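Local coordinates for putative isocitrate dehydrogenase, NAD-dependent (Methylococcus capsulatus, PDB 6LKY), which probably oxidises isocitrate with NAD as cofactor and a magnesium ion, as related isocitrate dehydrogenases do, at residues L69-P72 with R78-N81; A41-E44 with T48-P51. The protein carries 1 engineered substitution. One frame throughout, in Å; residues are numbered along the deposited sequence. Where two conformers were deposited one is given.

Contact 1 (69-72 with 78-81) lies at the nicotinamide end of bound NAD and holds a citrate; contact 2 (41-44 with 48-51) is the turn between helices 39-46 and 52-61, nearer the surface. Their centres are 10 Å apart, and V80 joins them: its CG2 comes within 3.6 Å of P49 O, its CG1 within 3.7 Å of L50 CG. The turn thus packs on V80 at the start of helix 80-87. The side chain of A42 is about 8 Å from that of L69, and the side chain of P49 is about 12 Å from the NAD, too far to touch it. D10 also spans both, bonding the backbone nitrogens of T70 and A41.

Contact 1 of 2, residues L69-P72 with R78-N81. With NAD (nicotinamide-adenine-dinucleotide), chain C; CIT (citric acid), chain E.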
loop_
_atom_site.group_PDB
_atom_site.type_symbol
_atom_site.label_atom_id
_atom_site.label_comp_id
_atom_site.label_asym_id
_atom_site.label_seq_id
_atom_site.Cartn_x
_atom_site.Cartn_y
_atom_site.Cartn_z
ATOM N N LEU A 69 13.787 0.464 16.062
ATOM C CA LEU A 69 15.116 -0.054 15.773
ATOM C C LEU A 69 15.436 0.180 14.304
ATOM O O LEU A 69 14.635 -0.163 13.429
ATOM C CB LEU A 69 15.206 -1.538 16.130
ATOM C CG LEU A 69 15.014 -1.801 17.630
ATOM C CD1 LEU A 69 15.161 -3.287 17.973
ATOM C CD2 LEU A 69 16.010 -0.971 18.427
ATOM N N THR A 70 16.598 0.781 14.043
ATOM C CA THR A 70 17.049 1.012 12.668
ATOM C C THR A 70 17.387 -0.310 11.976
ATOM O O THR A 70 18.090 -1.152 12.542
ATOM C CB THR A 70 18.282 1.923 12.683
ATOM O OG1 THR A 70 17.878 3.259 13.009
ATOM C CG2 THR A 70 19.030 1.903 11.329
ATOM N N THR A 71 16.900 -0.494 10.746
ATOM C CA THR A 71 17.347 -1.592 9.896
ATOM C C THR A 71 18.030 -1.036 8.652
ATOM O O THR A 71 17.425 -0.222 7.942
ATOM C CB THR A 71 16.157 -2.495 9.486
ATOM O OG1 THR A 71 15.524 -3.004 10.666
ATOM C CG2 THR A 71 16.611 -3.668 8.582
ATOM N N PRO A 72 19.260 -1.453 8.341
ATOM C CA PRO A 72 19.936 -0.935 7.140
ATOM C C PRO A 72 19.291 -1.432 5.848
ATOM O O PRO A 72 18.737 -2.535 5.773
ATOM C CB PRO A 72 21.378 -1.449 7.272
ATOM C CG PRO A 72 21.463 -2.168 8.599
ATOM C CD PRO A 72 20.073 -2.428 9.086
ATOM N N ARG A 78 19.941 -8.225 9.261
ATOM C CA ARG A 78 18.496 -8.349 9.129
ATOM C C ARG A 78 17.808 -7.588 10.258
ATOM O O ARG A 78 18.350 -7.443 11.357
ATOM C CB ARG A 78 18.066 -9.823 9.158
ATOM C CG ARG A 78 18.624 -10.687 8.031
ATOM C CD ARG A 78 17.649 -10.812 6.847
ATOM N NE ARG A 78 18.359 -11.053 5.598
ATOM C CZ ARG A 78 17.834 -10.871 4.388
ATOM N NH1 ARG A 78 18.553 -11.103 3.298
ATOM N NH2 ARG A 78 16.580 -10.462 4.265
ATOM N N SER A 79 16.606 -7.090 9.969
ATOM C CA SER A 79 15.813 -6.343 10.943
ATOM C C SER A 79 15.778 -7.044 12.294
ATOM O O SER A 79 15.365 -8.204 12.395
ATOM C CB SER A 79 14.380 -6.169 10.421
ATOM O OG SER A 79 13.526 -5.638 11.432
ATOM N N VAL A 80 16.202 -6.327 13.336
ATOM C CA VAL A 80 16.067 -6.850 14.690
ATOM C C VAL A 80 14.597 -6.916 15.099
ATOM O O VAL A 80 14.201 -7.789 15.882
ATOM C CB VAL A 80 16.903 -5.995 15.665
ATOM C CG1 VAL A 80 16.791 -6.540 17.094
ATOM C CG2 VAL A 80 18.364 -5.954 15.204
ATOM N N ASN A 81 13.760 -6.018 14.583
ATOM C CA ASN A 81 12.330 -6.104 14.876
ATOM C C ASN A 81 11.773 -7.443 14.427
ATOM O O ASN A 81 11.071 -8.141 15.183
ATOM C CB ASN A 81 11.593 -4.952 14.196
ATOM C CG ASN A 81 12.155 -3.596 14.602
ATOM O OD1 ASN A 81 12.151 -3.253 15.786
ATOM N ND2 ASN A 81 12.682 -2.843 13.632
HETATM P PA NAD C . 10.260 6.529 9.852
HETATM O O1A NAD C . 11.473 6.459 10.747
HETATM O O2A NAD C . 9.041 6.025 10.562
HETATM O O5B NAD C . 10.086 8.028 9.320
HETATM C C5B NAD C . 9.050 8.302 8.381
HETATM C C4B NAD C . 8.625 9.750 8.529
HETATM O O4B NAD C . 7.808 9.829 9.714
HETATM C C3B NAD C . 9.850 10.634 8.724
HETATM O O3B NAD C . 9.707 11.853 8.010
HETATM C C2B NAD C . 9.863 10.884 10.224
HETATM O O2B NAD C . 10.464 12.131 10.608
HETATM C C1B NAD C . 8.398 10.762 10.619
HETATM N N9A NAD C . 8.443 10.290 11.995
HETATM C C8A NAD C . 8.146 8.876 12.292
HETATM N N7A NAD C . 8.099 8.970 13.763
HETATM C C5A NAD C . 7.193 10.090 13.991
HETATM C C6A NAD C . 7.502 10.793 15.301
HETATM N N6A NAD C . 7.048 9.944 16.414
HETATM N N1A NAD C . 6.750 12.057 15.309
HETATM C C2A NAD C . 7.143 13.005 14.248
HETATM N N3A NAD C . 8.029 12.379 13.263
HETATM C C4A NAD C . 7.551 11.052 12.884
HETATM O O3 NAD C . 10.443 5.593 8.561
HETATM P PN NAD C . 11.738 5.504 7.632
HETATM O O1N NAD C . 12.479 6.796 7.496
HETATM O O2N NAD C . 11.237 4.981 6.296
HETATM O O5D NAD C . 12.712 4.422 8.315
HETATM C C5D NAD C . 13.715 4.837 9.257
HETATM C C4D NAD C . 14.273 3.614 9.972
HETATM O O4D NAD C . 13.331 3.087 10.923
HETATM C C3D NAD C . 14.600 2.494 8.982
HETATM O O3D NAD C . 15.896 1.999 9.305
HETATM C C2D NAD C . 13.540 1.447 9.276
HETATM O O2D NAD C . 13.973 0.105 9.064
HETATM C C1D NAD C . 13.245 1.661 10.754
HETATM N N1N NAD C . 11.939 1.031 11.073
HETATM C C2N NAD C . 11.722 0.812 12.496
HETATM C C3N NAD C . 10.464 -0.020 12.600
HETATM C C7N NAD C . 10.311 -0.733 13.948
HETATM O O7N NAD C . 8.957 -0.776 14.381
HETATM N N7N NAD C . 11.209 -0.173 14.955
HETATM C C4N NAD C . 9.211 0.703 12.133
HETATM C C5N NAD C . 9.408 1.387 10.794
HETATM C C6N NAD C . 10.839 1.730 10.369
HETATM C C1 CIT E . 7.728 -2.314 11.294
HETATM O O1 CIT E . 7.216 -2.552 12.404
HETATM O O2 CIT E . 7.013 -1.791 10.407
HETATM C C2 CIT E . 9.179 -2.675 11.044
HETATM C C3 CIT E . 9.456 -2.939 9.572
HETATM O O7 CIT E . 9.397 -1.695 8.849
HETATM C C4 CIT E . 10.805 -3.596 9.348
HETATM C C5 CIT E . 11.923 -2.825 9.989
HETATM O O3 CIT E . 12.650 -3.394 10.822
HETATM O O4 CIT E . 12.139 -1.631 9.676
HETATM C C6 CIT E . 8.426 -3.880 8.996
HETATM O O5 CIT E . 7.827 -4.660 9.773
HETATM O O6 CIT E . 8.186 -3.874 7.762
HETATM O O HOH W 1 16.471 -3.612 13.101
#
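T71, S79 and N81 converge on one carboxylate oxygen of a bound citrate, probably a guest from the crystallisation liquor. O3 of that citrate accepts from T71 OG1 at 2.9 Å, from N81 ND2 along a nearly straight N-H (168°), and from S79 OG, modelled at 2.5 Å, too short for the exact length to be trusted. T71 OG1 stands anti to its own carbonyl carbon (chi1 -58°), which turns the hydroxyl toward S79 and the citrate while CG2 lies against the S79 backbone. Two small hydroxyl residues and an amide suit a pocket for a carboxylate, whose charge is probably offset further by R85, R95 and R116, and by K174 of the second subunit.

Between the segments, N81 ND2 gives a weak hydrogen bond to L69 O, 3.3 Å. The amide thus spends its N-H groups on the loop carbonyl and the citrate, and K66 NZ bonds to its OD1, which helps fix the rotation of the flat group. A water bridges the segments, donating to T70 O and T71 OG1 and accepting from V80 N.

From this loop the nicotinamide ribose is gripped by the backbone of T71: T71 N donates to NAD O3D at 3.0 Å, and O3D in turn donates to T71 O.

The apolar side-chain pair is L69 CD1 against V80 CG1, 3.7 Å, where two branched aliphatic side chains meet.

S79 is the N-cap of helix 80-87, its OG accepting from V82 N. The loop following strand 63-66 lies against the start of that helix, while I177 of the second subunit packs on R78 and S79.

Contact 2 of 2, residues A41-E44 with T48-P51; sequences AAVE and TPLP
The methyl of A42 points toward the 48-51 loop, with its CB only 3.1 Å from T48 O and 3.8 Å from P51 CD. It rests between that carbonyl oxygen and CD of the P51 ring, a place where a side chain of one carbon suits the close approach of the loop to the helix.

V43, the next residue round the helix, meets the loop with one branch. Its CG1 lies anti to the backbone N (chi1 166°), which places CG2 anti to the carbonyl carbon and against the P49 ring, 3.6 Å from P49 N and 3.8 Å from P49 CB. Here the branched valine offers a methyl to the rigid ring, while Y77 touches both residues from outside.

CB of T48 points away from the helix, and its hydroxyl serves its own segment. T48 OG1 accepts from L50 N at 3.2 Å (N-H...O angle 156°), an ST turn that helps shape the chain as it passes through P49. P51 then takes the N-cap position of helix 52-61.

No hydrogen bond crosses the contact: V43 N lies 3.4 Å from T48 O, but at a poor angle. The two segments are therefore joined by van der Waals contact of methyls with a carbonyl and proline rings. The polar tie of the loop to helix 39-46 is a backbone hydrogen bond between P49 and G39, beside the ST turn, and the two prolines probably limit how far the loop can flex.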
loop_
_atom_site.group_PDB
_atom_site.type_symbol
_atom_site.label_atom_id
_atom_site.label_comp_id
_atom_site.label_asym_id
_atom_site.label_seq_id
_atom_site.Cartn_x
_atom_site.Cartn_y
_atom_site.Cartn_z
ATOM N N ALA A 41 22.104 0.996 18.109
ATOM C CA ALA A 41 22.737 1.308 19.382
ATOM C C ALA A 41 23.567 0.128 19.864
ATOM O O ALA A 41 24.741 0.297 20.233
ATOM C CB ALA A 41 21.676 1.700 20.418
ATOM N N ALA A 42 23.017 -1.092 19.757
ATOM C CA ALA A 42 23.764 -2.254 20.221
ATOM C C ALA A 42 24.968 -2.519 19.325
ATOM O O ALA A 42 26.060 -2.842 19.822
ATOM C CB ALA A 42 22.848 -3.478 20.303
ATOM N N VAL A 43 24.822 -2.289 18.017
ATOM C CA VAL A 43 25.972 -2.427 17.132
ATOM C C VAL A 43 27.082 -1.487 17.575
ATOM O O VAL A 43 28.260 -1.861 17.605
ATOM C CB VAL A 43 25.582 -2.165 15.665
ATOM C CG1 VAL A 43 26.851 -1.981 14.808
ATOM C CG2 VAL A 43 24.741 -3.313 15.116
ATOM N N GLU A 44 26.722 -0.252 17.929
ATOM C CA GLU A 44 27.753 0.709 18.291
ATOM C C GLU A 44 28.358 0.377 19.644
ATOM O O GLU A 44 29.550 0.624 19.863
ATOM C CB GLU A 44 27.183 2.122 18.262
ATOM C CG GLU A 44 27.005 2.642 16.838
ATOM C CD GLU A 44 26.158 3.900 16.768
ATOM O OE1 GLU A 44 25.549 4.277 17.799
ATOM O OE2 GLU A 44 26.101 4.505 15.673
ATOM N N THR A 48 27.141 -6.072 18.076
ATOM C CA THR A 48 26.098 -6.961 17.546
ATOM C C THR A 48 24.741 -6.269 17.611
ATOM O O THR A 48 24.451 -5.587 18.601
ATOM C CB THR A 48 26.007 -8.276 18.327
ATOM O OG1 THR A 48 24.788 -8.944 17.968
ATOM C CG2 THR A 48 25.976 -8.004 19.819
ATOM N N PRO A 49 23.867 -6.465 16.614
ATOM C CA PRO A 49 22.543 -5.810 16.680
ATOM C C PRO A 49 21.584 -6.441 17.690
ATOM O O PRO A 49 20.606 -5.795 18.075
ATOM C CB PRO A 49 22.013 -5.926 15.240
ATOM C CG PRO A 49 22.720 -7.132 14.665
ATOM C CD PRO A 49 24.082 -7.180 15.338
ATOM N N LEU A 50 21.830 -7.663 18.153
ATOM C CA LEU A 50 20.942 -8.312 19.116
ATOM C C LEU A 50 21.795 -9.111 20.085
ATOM O O LEU A 50 22.031 -10.308 19.881
ATOM C CB LEU A 50 19.924 -9.217 18.420
ATOM C CG LEU A 50 18.479 -9.294 18.927
ATOM C CD1 LEU A 50 17.844 -10.622 18.554
ATOM C CD2 LEU A 50 18.367 -9.058 20.401
ATOM N N PRO A 51 22.303 -8.474 21.141
ATOM C CA PRO A 51 23.043 -9.231 22.159
ATOM C C PRO A 51 22.180 -10.356 22.704
ATOM O O PRO A 51 20.962 -10.209 22.851
ATOM C CB PRO A 51 23.360 -8.185 23.238
ATOM C CG PRO A 51 23.207 -6.857 22.569
ATOM C CD PRO A 51 22.207 -7.039 21.457
#